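Local coordinates for tetratricopeptide TPR_2 repeat protein (Thermobaculum terrenum, PDB 5DJS) that is of unknown function but joins tetratricopeptide-type helical repeats to a two-domain GT-B fold of family 41, with uridine-5'-diphosphate bound in a pocket, at residues T8-L13 with R34-A39; L147-P151 with F256-P260; P183-H188 with Q501-T505; Q286-P290 with D442-A447; P318-P322 with R486-R490. The protein carries 1 engineered substitution. One frame throughout, in Å; residues are numbered along the deposited sequence.

Contact 1 (T8-L13 with R34-A39); sequences TIKALL and RVLQIA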
# COMPACT_ATOMS: atom_id res chain seq x y z
N THR A 8 -23.97 -10.09 -30.08
CA THR A 8 -23.69 -11.01 -28.96
C THR A 8 -22.43 -10.60 -28.20
O THR A 8 -22.42 -10.58 -26.97
CB THR A 8 -23.56 -12.47 -29.44
OG1 THR A 8 -24.59 -12.76 -30.39
CG2 THR A 8 -23.66 -13.46 -28.28
N ILE A 9 -21.37 -10.29 -28.95
CA ILE A 9 -20.11 -9.77 -28.38
C ILE A 9 -20.35 -8.49 -27.56
O ILE A 9 -19.89 -8.40 -26.42
CB ILE A 9 -19.04 -9.54 -29.48
CG1 ILE A 9 -18.49 -10.90 -29.96
CG2 ILE A 9 -17.88 -8.67 -28.99
CD1 ILE A 9 -17.78 -10.87 -31.29
N LYS A 10 -21.08 -7.53 -28.14
CA LYS A 10 -21.33 -6.23 -27.49
C LYS A 10 -22.09 -6.35 -26.16
O LYS A 10 -21.74 -5.67 -25.19
CB LYS A 10 -22.09 -5.30 -28.43
CG LYS A 10 -21.91 -3.83 -28.09
CD LYS A 10 -22.80 -2.96 -28.95
CE LYS A 10 -22.47 -1.49 -28.77
NZ LYS A 10 -23.70 -0.66 -28.80
N ALA A 11 -23.11 -7.20 -26.14
CA ALA A 11 -23.87 -7.50 -24.91
C ALA A 11 -23.04 -8.23 -23.84
O ALA A 11 -23.17 -7.95 -22.64
CB ALA A 11 -25.12 -8.31 -25.25
N LEU A 12 -22.20 -9.17 -24.27
CA LEU A 12 -21.24 -9.83 -23.39
C LEU A 12 -20.19 -8.85 -22.86
O LEU A 12 -19.80 -8.93 -21.70
CB LEU A 12 -20.55 -11.00 -24.10
CG LEU A 12 -21.44 -12.22 -24.36
CD1 LEU A 12 -20.86 -13.08 -25.47
CD2 LEU A 12 -21.64 -13.03 -23.08
N LEU A 13 -19.76 -7.92 -23.72
CA LEU A 13 -18.68 -6.99 -23.38
C LEU A 13 -19.11 -5.90 -22.38
O LEU A 13 -18.34 -5.53 -21.50
CB LEU A 13 -18.07 -6.38 -24.65
CG LEU A 13 -16.54 -6.29 -24.79
CD1 LEU A 13 -15.78 -7.51 -24.27
CD2 LEU A 13 -16.18 -6.05 -26.26
N ARG A 34 -16.32 -16.14 -23.16
CA ARG A 34 -17.39 -16.30 -24.17
C ARG A 34 -17.17 -15.42 -25.41
O ARG A 34 -17.52 -15.83 -26.52
CB ARG A 34 -18.79 -16.04 -23.58
CG ARG A 34 -19.37 -17.22 -22.81
CD ARG A 34 -20.89 -17.15 -22.67
NE ARG A 34 -21.38 -18.31 -21.92
CZ ARG A 34 -21.47 -18.41 -20.59
NH1 ARG A 34 -21.11 -17.41 -19.78
NH2 ARG A 34 -21.93 -19.54 -20.05
N VAL A 35 -16.57 -14.25 -25.22
CA VAL A 35 -16.20 -13.37 -26.34
C VAL A 35 -15.04 -13.97 -27.14
O VAL A 35 -15.04 -13.92 -28.37
CB VAL A 35 -15.81 -11.96 -25.83
CG1 VAL A 35 -15.25 -11.10 -26.97
CG2 VAL A 35 -17.02 -11.27 -25.21
N LEU A 36 -14.04 -14.51 -26.45
CA LEU A 36 -12.87 -15.11 -27.11
C LEU A 36 -13.16 -16.44 -27.81
O LEU A 36 -12.43 -16.81 -28.73
CB LEU A 36 -11.71 -15.27 -26.13
CG LEU A 36 -11.18 -13.98 -25.50
CD1 LEU A 36 -10.18 -14.29 -24.41
CD2 LEU A 36 -10.58 -13.02 -26.52
N GLN A 37 -14.20 -17.17 -27.38
CA GLN A 37 -14.67 -18.36 -28.10
C GLN A 37 -15.21 -17.99 -29.49
O GLN A 37 -15.01 -18.74 -30.45
CB GLN A 37 -15.77 -19.10 -27.33
CG GLN A 37 -15.30 -19.76 -26.04
CD GLN A 37 -16.46 -20.26 -25.19
OE1 GLN A 37 -17.52 -20.62 -25.71
NE2 GLN A 37 -16.27 -20.28 -23.87
N ILE A 38 -15.91 -16.86 -29.56
CA ILE A 38 -16.50 -16.37 -30.81
C ILE A 38 -15.44 -15.64 -31.63
O ILE A 38 -15.33 -15.87 -32.84
CB ILE A 38 -17.69 -15.41 -30.54
CG1 ILE A 38 -18.80 -16.12 -29.75
CG2 ILE A 38 -18.25 -14.87 -31.85
CD1 ILE A 38 -19.78 -15.18 -29.07
N ALA A 39 -14.70 -14.75 -30.98
CA ALA A 39 -13.71 -13.90 -31.66
C ALA A 39 -12.42 -13.81 -30.83
O ALA A 39 -12.29 -12.92 -29.98
CB ALA A 39 -14.30 -12.52 -31.89

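Contact 2 (L147-P151 with F256-P260); sequences LTPVP and FARRP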
# COMPACT_ATOMS: atom_id res chain seq x y z
N LEU A 147 -8.56 22.78 -9.82
CA LEU A 147 -9.84 22.68 -9.10
C LEU A 147 -9.85 23.35 -7.69
O LEU A 147 -10.93 23.54 -7.11
CB LEU A 147 -10.24 21.21 -8.96
CG LEU A 147 -10.50 20.43 -10.25
CD1 LEU A 147 -10.63 18.94 -9.98
CD2 LEU A 147 -11.75 20.93 -10.95
N THR A 148 -8.68 23.70 -7.15
CA THR A 148 -8.56 24.06 -5.74
C THR A 148 -8.80 25.54 -5.46
O THR A 148 -8.04 26.38 -5.96
CB THR A 148 -7.15 23.66 -5.20
OG1 THR A 148 -6.90 22.28 -5.46
CG2 THR A 148 -7.04 23.92 -3.70
N PRO A 149 -9.81 25.87 -4.62
CA PRO A 149 -9.97 27.27 -4.21
C PRO A 149 -8.98 27.62 -3.10
O PRO A 149 -8.28 26.73 -2.58
CB PRO A 149 -11.40 27.31 -3.69
CG PRO A 149 -11.61 25.96 -3.09
CD PRO A 149 -10.79 25.00 -3.93
N VAL A 150 -8.96 28.89 -2.72
CA VAL A 150 -8.08 29.38 -1.65
C VAL A 150 -8.68 28.89 -0.32
O VAL A 150 -9.89 28.68 -0.23
CB VAL A 150 -7.96 30.94 -1.70
CG1 VAL A 150 -6.95 31.46 -0.68
CG2 VAL A 150 -7.55 31.42 -3.10
N PRO A 151 -7.84 28.64 0.72
CA PRO A 151 -8.45 28.17 1.97
C PRO A 151 -9.44 29.18 2.55
O PRO A 151 -9.08 30.33 2.80
CB PRO A 151 -7.26 27.97 2.91
CG PRO A 151 -6.10 27.73 2.00
CD PRO A 151 -6.37 28.55 0.76
N PHE A 256 -11.01 15.80 -3.03
CA PHE A 256 -10.12 16.59 -2.13
C PHE A 256 -9.61 17.86 -2.80
O PHE A 256 -9.42 18.87 -2.15
CB PHE A 256 -8.90 15.78 -1.67
CG PHE A 256 -9.18 14.84 -0.53
CD1 PHE A 256 -9.82 13.62 -0.75
CD2 PHE A 256 -8.81 15.18 0.76
CE1 PHE A 256 -10.09 12.76 0.29
CE2 PHE A 256 -9.07 14.32 1.81
CZ PHE A 256 -9.71 13.10 1.57
N ALA A 257 -9.38 17.79 -4.10
CA ALA A 257 -8.84 18.91 -4.86
C ALA A 257 -9.71 20.16 -4.75
O ALA A 257 -9.18 21.26 -4.78
CB ALA A 257 -8.66 18.51 -6.32
N ARG A 258 -11.02 19.98 -4.59
CA ARG A 258 -11.98 21.09 -4.50
C ARG A 258 -12.10 21.74 -3.10
O ARG A 258 -12.82 22.73 -2.97
CB ARG A 258 -13.35 20.63 -4.99
CG ARG A 258 -13.54 20.84 -6.48
CD ARG A 258 -14.64 19.94 -7.04
NE ARG A 258 -14.03 18.79 -7.71
CZ ARG A 258 -14.30 18.38 -8.95
NH1 ARG A 258 -15.22 18.98 -9.71
NH2 ARG A 258 -13.64 17.32 -9.43
N ARG A 259 -11.38 21.23 -2.11
CA ARG A 259 -11.49 21.66 -0.70
C ARG A 259 -12.91 21.61 -0.12
O ARG A 259 -13.40 22.62 0.37
CB ARG A 259 -10.89 23.06 -0.49
CG ARG A 259 -9.39 23.11 -0.62
CD ARG A 259 -8.78 24.22 0.20
NE ARG A 259 -7.42 23.86 0.62
CZ ARG A 259 -6.29 24.42 0.21
NH1 ARG A 259 -6.27 25.42 -0.68
NH2 ARG A 259 -5.13 23.97 0.69
N PRO A 260 -13.57 20.43 -0.16
CA PRO A 260 -14.90 20.33 0.47
C PRO A 260 -14.88 20.46 2.00
O PRO A 260 -15.93 20.74 2.60
CB PRO A 260 -15.38 18.93 0.05
CG PRO A 260 -14.13 18.19 -0.27
CD PRO A 260 -13.23 19.21 -0.89

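Contact 3 (P183-H188 with Q501-T505); sequences PVIEAH and QGSFT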
# COMPACT_ATOMS: atom_id res chain seq x y z
N PRO A 183 -8.96 -0.22 14.57
CA PRO A 183 -8.73 0.25 15.94
C PRO A 183 -9.05 1.73 16.13
O PRO A 183 -9.67 2.10 17.13
CB PRO A 183 -7.23 0.00 16.16
CG PRO A 183 -6.65 -0.21 14.80
CD PRO A 183 -7.75 -0.83 14.00
N VAL A 184 -8.63 2.56 15.16
CA VAL A 184 -8.84 4.01 15.22
C VAL A 184 -10.32 4.39 15.25
O VAL A 184 -10.73 5.23 16.05
CB VAL A 184 -8.10 4.74 14.07
CG1 VAL A 184 -8.49 6.21 13.97
CG2 VAL A 184 -6.60 4.63 14.28
N ILE A 185 -11.11 3.77 14.38
CA ILE A 185 -12.55 3.99 14.33
C ILE A 185 -13.23 3.57 15.64
O ILE A 185 -14.07 4.31 16.15
CB ILE A 185 -13.18 3.28 13.11
CG1 ILE A 185 -12.96 4.12 11.87
CG2 ILE A 185 -14.67 3.06 13.29
CD1 ILE A 185 -13.46 3.47 10.60
N GLU A 186 -12.88 2.39 16.16
CA GLU A 186 -13.45 1.91 17.43
C GLU A 186 -13.15 2.86 18.60
O GLU A 186 -14.04 3.20 19.35
CB GLU A 186 -12.95 0.50 17.78
CG GLU A 186 -13.63 -0.10 19.01
CD GLU A 186 -13.15 -1.51 19.35
OE1 GLU A 186 -14.02 -2.38 19.59
OE2 GLU A 186 -11.92 -1.73 19.38
N ALA A 187 -11.90 3.28 18.73
CA ALA A 187 -11.44 4.04 19.91
C ALA A 187 -11.63 5.56 19.83
O ALA A 187 -11.29 6.26 20.78
CB ALA A 187 -9.97 3.73 20.18
N HIS A 188 -12.15 6.08 18.72
CA HIS A 188 -12.36 7.52 18.60
C HIS A 188 -13.27 8.04 19.72
O HIS A 188 -14.35 7.50 19.93
CB HIS A 188 -12.94 7.91 17.22
CG HIS A 188 -11.93 8.47 16.26
ND1 HIS A 188 -11.02 9.44 16.62
CD2 HIS A 188 -11.70 8.20 14.96
CE1 HIS A 188 -10.26 9.74 15.59
NE2 HIS A 188 -10.65 9.00 14.56
N GLN A 501 -3.88 0.76 21.07
CA GLN A 501 -5.10 1.23 20.40
C GLN A 501 -5.48 2.63 20.88
O GLN A 501 -5.39 3.59 20.12
CB GLN A 501 -6.26 0.25 20.64
CG GLN A 501 -7.62 0.76 20.17
CD GLN A 501 -8.68 -0.33 20.08
OE1 GLN A 501 -8.49 -1.43 20.58
NE2 GLN A 501 -9.80 -0.01 19.44
N GLY A 502 -5.84 2.75 22.16
CA GLY A 502 -6.26 4.01 22.75
C GLY A 502 -5.14 5.04 22.86
O GLY A 502 -5.38 6.24 22.74
N SER A 503 -3.92 4.56 23.07
CA SER A 503 -2.77 5.45 23.16
C SER A 503 -2.50 6.15 21.82
O SER A 503 -2.27 7.36 21.78
CB SER A 503 -1.54 4.68 23.62
OG SER A 503 -0.56 5.56 24.10
N PHE A 504 -2.57 5.39 20.71
CA PHE A 504 -2.38 5.96 19.37
C PHE A 504 -3.48 6.95 18.99
O PHE A 504 -3.17 8.08 18.59
CB PHE A 504 -2.30 4.89 18.27
CG PHE A 504 -2.30 5.47 16.87
CD1 PHE A 504 -1.18 6.13 16.39
CD2 PHE A 504 -3.44 5.43 16.07
CE1 PHE A 504 -1.16 6.71 15.13
CE2 PHE A 504 -3.44 6.01 14.80
CZ PHE A 504 -2.30 6.64 14.33
N THR A 505 -4.74 6.54 19.10
CA THR A 505 -5.82 7.37 18.55
C THR A 505 -5.98 8.67 19.35
O THR A 505 -6.44 9.66 18.81
CB THR A 505 -7.20 6.68 18.35
OG1 THR A 505 -8.14 7.16 19.32
CG2 THR A 505 -7.13 5.18 18.38

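Contact 4 (Q286-P290 with D442-A447); sequences QHLCP and DMAGRA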
# COMPACT_ATOMS: atom_id res chain seq x y z
N GLN A 286 8.22 11.10 13.91
CA GLN A 286 9.54 11.75 14.02
C GLN A 286 10.70 10.95 13.45
O GLN A 286 11.67 11.54 12.98
CB GLN A 286 9.84 12.11 15.47
CG GLN A 286 8.88 13.12 16.04
CD GLN A 286 9.17 13.42 17.49
OE1 GLN A 286 9.22 12.51 18.33
NE2 GLN A 286 9.37 14.69 17.81
N HIS A 287 10.59 9.63 13.49
CA HIS A 287 11.57 8.75 12.85
C HIS A 287 11.26 8.56 11.36
O HIS A 287 12.17 8.53 10.53
CB HIS A 287 11.60 7.39 13.54
CG HIS A 287 11.97 7.47 14.99
ND1 HIS A 287 12.96 8.29 15.47
CD2 HIS A 287 11.48 6.79 16.07
CE1 HIS A 287 13.06 8.14 16.78
NE2 HIS A 287 12.18 7.24 17.16
N LEU A 288 9.97 8.46 11.05
CA LEU A 288 9.50 8.23 9.68
C LEU A 288 9.81 9.36 8.69
O LEU A 288 10.10 9.09 7.53
CB LEU A 288 7.99 7.93 9.67
CG LEU A 288 7.35 7.53 8.32
CD1 LEU A 288 7.93 6.23 7.80
CD2 LEU A 288 5.84 7.40 8.46
N CYS A 289 9.72 10.61 9.16
CA CYS A 289 9.91 11.82 8.34
C CYS A 289 11.16 12.57 8.81
O CYS A 289 11.10 13.29 9.81
CB CYS A 289 8.67 12.73 8.47
SG CYS A 289 7.04 11.97 8.20
N PRO A 290 12.31 12.42 8.11
CA PRO A 290 13.57 12.97 8.64
C PRO A 290 13.64 14.50 8.68
O PRO A 290 12.87 15.14 8.00
CB PRO A 290 14.63 12.41 7.68
CG PRO A 290 13.91 12.16 6.41
CD PRO A 290 12.51 11.74 6.81
N ASP A 442 14.60 9.00 3.48
CA ASP A 442 13.45 8.92 2.59
C ASP A 442 12.28 8.27 3.33
O ASP A 442 12.43 7.19 3.90
CB ASP A 442 13.84 8.04 1.38
CG ASP A 442 12.71 7.82 0.42
OD1 ASP A 442 11.89 8.73 0.20
OD2 ASP A 442 12.68 6.71 -0.14
N MET A 443 11.13 8.90 3.30
CA MET A 443 9.97 8.37 4.01
C MET A 443 9.58 6.95 3.55
O MET A 443 9.30 6.09 4.38
CB MET A 443 8.78 9.33 3.89
CG MET A 443 7.48 8.84 4.50
SD MET A 443 6.20 10.09 4.59
CE MET A 443 4.79 9.01 4.82
N ALA A 444 9.58 6.72 2.23
CA ALA A 444 9.19 5.42 1.67
C ALA A 444 10.09 4.26 2.12
O ALA A 444 9.62 3.11 2.17
CB ALA A 444 9.14 5.48 0.15
N GLY A 445 11.35 4.57 2.45
CA GLY A 445 12.29 3.59 3.02
C GLY A 445 12.48 3.66 4.54
O GLY A 445 13.58 3.38 5.03
N ARG A 446 11.42 4.04 5.28
CA ARG A 446 11.50 4.24 6.75
C ARG A 446 10.31 3.73 7.56
O ARG A 446 10.25 3.96 8.77
CB ARG A 446 11.71 5.72 7.05
CG ARG A 446 13.11 6.23 6.78
CD ARG A 446 13.16 7.74 6.87
NE ARG A 446 13.57 8.18 8.19
CZ ARG A 446 14.80 8.55 8.53
NH1 ARG A 446 15.82 8.53 7.66
NH2 ARG A 446 15.04 8.95 9.78
N ALA A 447 9.36 3.03 6.94
CA ALA A 447 8.21 2.53 7.70
C ALA A 447 8.66 1.56 8.81
O ALA A 447 8.14 1.60 9.92
CB ALA A 447 7.21 1.85 6.77

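Contact 5 (P318-P322 with R486-R490); sequences PGWAP and REHLR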
# COMPACT_ATOMS: atom_id res chain seq x y z
N PRO A 318 -2.44 -16.19 15.90
CA PRO A 318 -2.09 -17.62 16.02
C PRO A 318 -1.41 -18.06 17.31
O PRO A 318 -1.61 -19.20 17.74
CB PRO A 318 -1.14 -17.84 14.85
CG PRO A 318 -1.65 -16.91 13.82
CD PRO A 318 -2.03 -15.66 14.59
N GLY A 319 -0.60 -17.19 17.91
CA GLY A 319 0.09 -17.53 19.15
C GLY A 319 1.34 -18.35 18.86
O GLY A 319 1.37 -19.22 17.97
N TRP A 320 2.38 -18.07 19.64
CA TRP A 320 3.74 -18.47 19.31
C TRP A 320 3.94 -19.96 19.53
O TRP A 320 3.33 -20.55 20.42
CB TRP A 320 4.74 -17.68 20.16
CG TRP A 320 4.69 -16.19 19.99
CD1 TRP A 320 3.75 -15.45 19.33
CD2 TRP A 320 5.63 -15.25 20.53
NE1 TRP A 320 4.05 -14.11 19.40
CE2 TRP A 320 5.20 -13.96 20.13
CE3 TRP A 320 6.79 -15.37 21.30
CZ2 TRP A 320 5.89 -12.80 20.49
CZ3 TRP A 320 7.48 -14.22 21.65
CH2 TRP A 320 7.03 -12.95 21.25
N ALA A 321 4.79 -20.56 18.70
CA ALA A 321 5.16 -21.97 18.82
C ALA A 321 6.46 -22.05 19.63
O ALA A 321 7.12 -21.02 19.85
CB ALA A 321 5.34 -22.59 17.44
N PRO A 322 6.85 -23.26 20.09
CA PRO A 322 8.14 -23.37 20.80
C PRO A 322 9.42 -23.30 19.91
O PRO A 322 10.47 -23.78 20.33
CB PRO A 322 8.01 -24.73 21.53
CG PRO A 322 7.03 -25.51 20.72
CD PRO A 322 6.06 -24.51 20.17
N ARG A 486 13.44 -12.29 21.16
CA ARG A 486 12.12 -12.98 21.26
C ARG A 486 11.34 -12.60 22.54
O ARG A 486 10.11 -12.53 22.52
CB ARG A 486 12.27 -14.50 21.15
CG ARG A 486 10.98 -15.21 20.76
CD ARG A 486 11.27 -16.61 20.22
NE ARG A 486 10.06 -17.34 19.83
CZ ARG A 486 9.20 -17.94 20.66
NH1 ARG A 486 8.15 -18.58 20.16
NH2 ARG A 486 9.36 -17.89 21.99
N GLU A 487 12.07 -12.36 23.63
CA GLU A 487 11.46 -11.94 24.90
C GLU A 487 11.10 -10.45 24.91
O GLU A 487 10.06 -10.05 25.46
CB GLU A 487 12.38 -12.24 26.09
CG GLU A 487 11.91 -13.41 26.93
CD GLU A 487 10.67 -13.08 27.76
OE1 GLU A 487 10.69 -12.08 28.54
OE2 GLU A 487 9.68 -13.83 27.63
N HIS A 488 11.98 -9.63 24.33
CA HIS A 488 11.69 -8.20 24.14
C HIS A 488 10.35 -8.04 23.41
O HIS A 488 9.52 -7.24 23.82
CB HIS A 488 12.81 -7.53 23.35
CG HIS A 488 12.88 -6.04 23.55
ND1 HIS A 488 11.86 -5.19 23.18
CD2 HIS A 488 13.86 -5.27 24.08
CE1 HIS A 488 12.21 -3.95 23.47
NE2 HIS A 488 13.41 -3.97 24.02
N LEU A 489 10.17 -8.82 22.34
CA LEU A 489 8.92 -8.84 21.58
C LEU A 489 7.73 -9.39 22.36
O LEU A 489 6.61 -8.92 22.17
CB LEU A 489 9.08 -9.61 20.24
CG LEU A 489 9.56 -8.90 18.96
CD1 LEU A 489 9.33 -7.39 18.98
CD2 LEU A 489 11.02 -9.17 18.63
N ARG A 490 7.95 -10.39 23.21
CA ARG A 490 6.87 -10.96 24.03
C ARG A 490 6.31 -9.90 24.99
O ARG A 490 5.10 -9.80 25.18
CB ARG A 490 7.36 -12.16 24.85
CG ARG A 490 6.37 -13.34 24.93
CD ARG A 490 5.96 -13.75 26.35
NE ARG A 490 6.94 -13.40 27.38
CZ ARG A 490 6.67 -13.25 28.67
NH1 ARG A 490 5.45 -13.44 29.17
NH2 ARG A 490 7.66 -12.90 29.50

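Contact 1 (T8-L13 with R34-A39)
Ile-9 and Val-35 mark the closest passage of two antiparallel helical segments, 8-13 and 34-38, whose axes come within 9.9 Å and whose directions differ by 158°. Their union is wholly apolar, an instance of how branched side chains of different length fill the seam between neighbouring helices. Val-35 stands in the middle and divides its two methyls. CG1 turns to CG2 of Ile-9, whereas CG2 is received by Leu-12, reaching Leu-12 CB at 3.7 Å, and is also touched from beyond by CD1 of Leu-13. The outer branch of Ile-9 works differently. Its CG1 lies anti to the carbonyl carbon (chi1 -74°), and CD1 at the end of that branch slides past Ile-38 in the opposite direction, with 4.1 Å to Ile-38 CG2, before ending 3.9 Å from the CB of Ala-39. On the opposite flank of Val-35, the two methyls of Leu-12 straddle CB of Arg-34, whose guanidinium leads away from the seam. The antiparallel pairing of helices 5-21 and 25-38 resembles that of tetratricopeptide helices, and helix 43-56 continues the stack, its Glu-44 meeting Leu-13 and its Ala-45 meeting Val-35.

Contact 2 (L147-P151 with F256-P260)
Arg-259 lays its side chain along the loop Thr-148 to Pro-151, and successive atoms meet Pro-149, Thr-148 and Pro-151. CB abuts the ring of Pro-149, with CD of Pro-149 at 4.0 Å. CG comes beside the CG2 methyl of Thr-148, at the same separation. The chain then runs extended to NE, and CD passes near the carbonyl oxygen of Pro-149. At the tip, NH1 donates to Pro-149 O over 3.1 Å, with an N-H...O angle of 152°; the oxygen lies in the guanidinium plane, and the nitrogen in turn lies in the carbonyl plane, so the two flat groups meet at their edges. Pro-151 covers one face of the same guanidinium, its CG 3.5 Å above the plane and offset toward the rim. NH2 is engaged by the carboxylate of Asp-280 in a salt bridge, so hydrogen bond, proline face and counter-charge together restrain the group's rotation.

The preceding residues add two further clasps. The hydroxyl of Thr-148 donates to Ala-257 O, OG1 to O 2.6 Å, approaching a lone pair in the carbonyl plane. Leu-147 spreads its methyls over a face of the Arg-258 guanidinium, CD2 sitting 4.1 Å above its centre, while NE of Arg-258 bonds to Phe-254 O. Arg-259, with its positive phi of 54°, is where the chain leaves helix 253-257. The loop between helix 129-143 and strand 163-169 is thus fastened to that helix end, which Arg-258 also ties to helix 226-236 and Phe-256 to strand 240-243.

Contact 3 (P183-H188 with Q501-T505)
The long C-terminal helix 479-521 lies across the N-terminal half of the GT-B fold, as the last helix of this fold commonly does, and Gln-501 to Thr-505 mark where it meets Pro-183 to His-188. The two segments are nearly perpendicular, 86° between directions, with axes 9.1 Å apart.

Gln-501 makes the polar link of the crossing. Its chain is extended, with CG anti to the backbone N (chi1 171°), which carries the amide to the neighbouring helix. There NE2 serves two acceptors. One is OE2 of Glu-186, 2.7 Å from NE2, nearly straight and in the amide plane, on the anti lone pair of the carboxylate. The other is Pro-183 O, 3.1 Å from NE2 and tilted from that plane; this oxygen also takes the backbone N-H of Ala-187.

Beside this amide, Ala-187 CB fits between Gln-501 CG, at 3.8 Å, and Thr-505 CG2, at 3.7 Å. The same Thr-505 methyl lies against CA of Val-184. Deeper still, CG2 of Val-184 approaches the Phe-504 ring at its edge, near the ring plane, 3.5 Å from CE2.

His-188 adds a tie through Glu-509, farther along the long helix, and Tyr-167 of strand 163-169. Ile-185 turns the other way, onto strand 193-199, so helix 176-187 is sandwiched between the parallel sheet and helix 479-521.

Contact 4 (Q286-P290 with D442-A447)
The backbone N of Asp-442 lies loosely by CG of Pro-290, while the carboxylate of Asp-442 turns away toward a long, weak ion pair with Arg-132. Met-443 follows and packs more closely. Its CA-H is directed at Leu-288 O, a CA...O contact of 3.6 Å. With CG anti to the backbone N (chi1 175°) and the rest of the chain extended, its side chain passes first Leu-288, CG to CG 4.0 Å, and then Cys-289, whose SG lies 4.2 Å from the SD of Met-443.

Arg-446 carries the polar part of the contact. Its chain bends at chi3 (95°), bringing the guanidinium side-on to the carbonyl of His-287. NE to His-287 O measures 2.7 Å and NH2 to the same oxygen 3.0 Å, both with the oxygen in the guanidinium plane. Pro-290 roofs one face, its CB 3.9 Å above the centre of the group. NH1 is spoken for by Gly-440 O. Last, Ala-447 begins helix 447-454, right after Arg-446 at the N-cap; its backbone N lies 3.6 Å from Leu-288 CD1, and its side chain, about 7 Å from the bound UDP, touches Cys-422 of the nucleotide pocket.

Two loops from the two halves of the GT-B fold are joined here. Because a positive group grips one carbonyl oxygen with two donors, the His-287 peptide is probably polarised, and the proline lid together with the Gly-440 bond should limit the guanidinium's rotation, keeping its NE/NH2 edge on the carbonyl, at a junction near the bound UDP.

Contact 5 (P318-P322 with R486-R490)
Trp-320 inserts the six-membered end of its indole between the side chains of segment 486-490. The first shell consists of three residues. Arg-486 lies alongside, running in the opposite direction, and brings its guanidinium under the rim of the ring: CE3 of Trp-320 stands 3.5 Å above the centre of that group, the two planes being 67° apart, so the indole leans its edge on the guanidinium face. The far rim looks at the backbone of the helix, with Arg-486 O in the plane of the ring near CZ3 and CH2. Leu-489 contributes its CB, 4.0 Å from Trp-320 CH2. The chain of Arg-490 crosses at about a right angle, its CG 3.6 Å from Trp-320 CZ3.

A second shell sets these groups in place. Arg-486 is extended from CG to NE, CG being anti to the backbone N (chi1 -160°), and so runs alongside the indole from CZ3 toward CB. Arg-490 bends back at chi2 and chi3 to form a salt bridge with Glu-487, one turn earlier; NE and NH2 both settle on OE2, at 2.8 Å and 2.9 Å respectively. NE1 of Trp-320 donates to Trp-430 O at the end of helix 423-430, while the backbone N of Ala-321 bonds to Asn-408 OD1.

An aromatic anchor thus fastens the loop 318-322 to the long helix 479-521. Its single polar atom is satisfied by the end of helix 423-430, leaving the hydrocarbon rim to the long helix. There the charge of Arg-490 is probably offset by Glu-487, while the guanidinium of Arg-486 has one face covered by the Trp-320 edge.

How the contacts relate
From the N terminus, contact 1 closes first, an N-terminal helical hairpin, complete before any other contact begins. Contact 2 then opens at 147 and closes at 256, within the N-terminal half of the GT-B fold. Contact 3 opens between those points and closes only at 501, so the two cross. Contacts 4 and 5 both fall within the span of contact 3 and cross each other: 286, 318, 442, 486. Contacts 3 and 5 share helix 479-521, which spans both halves of the fold, and contact 4 joins those halves directly near UDP. None touches another; contacts 3 and 4 come nearest, about 10 Å between nearest atoms.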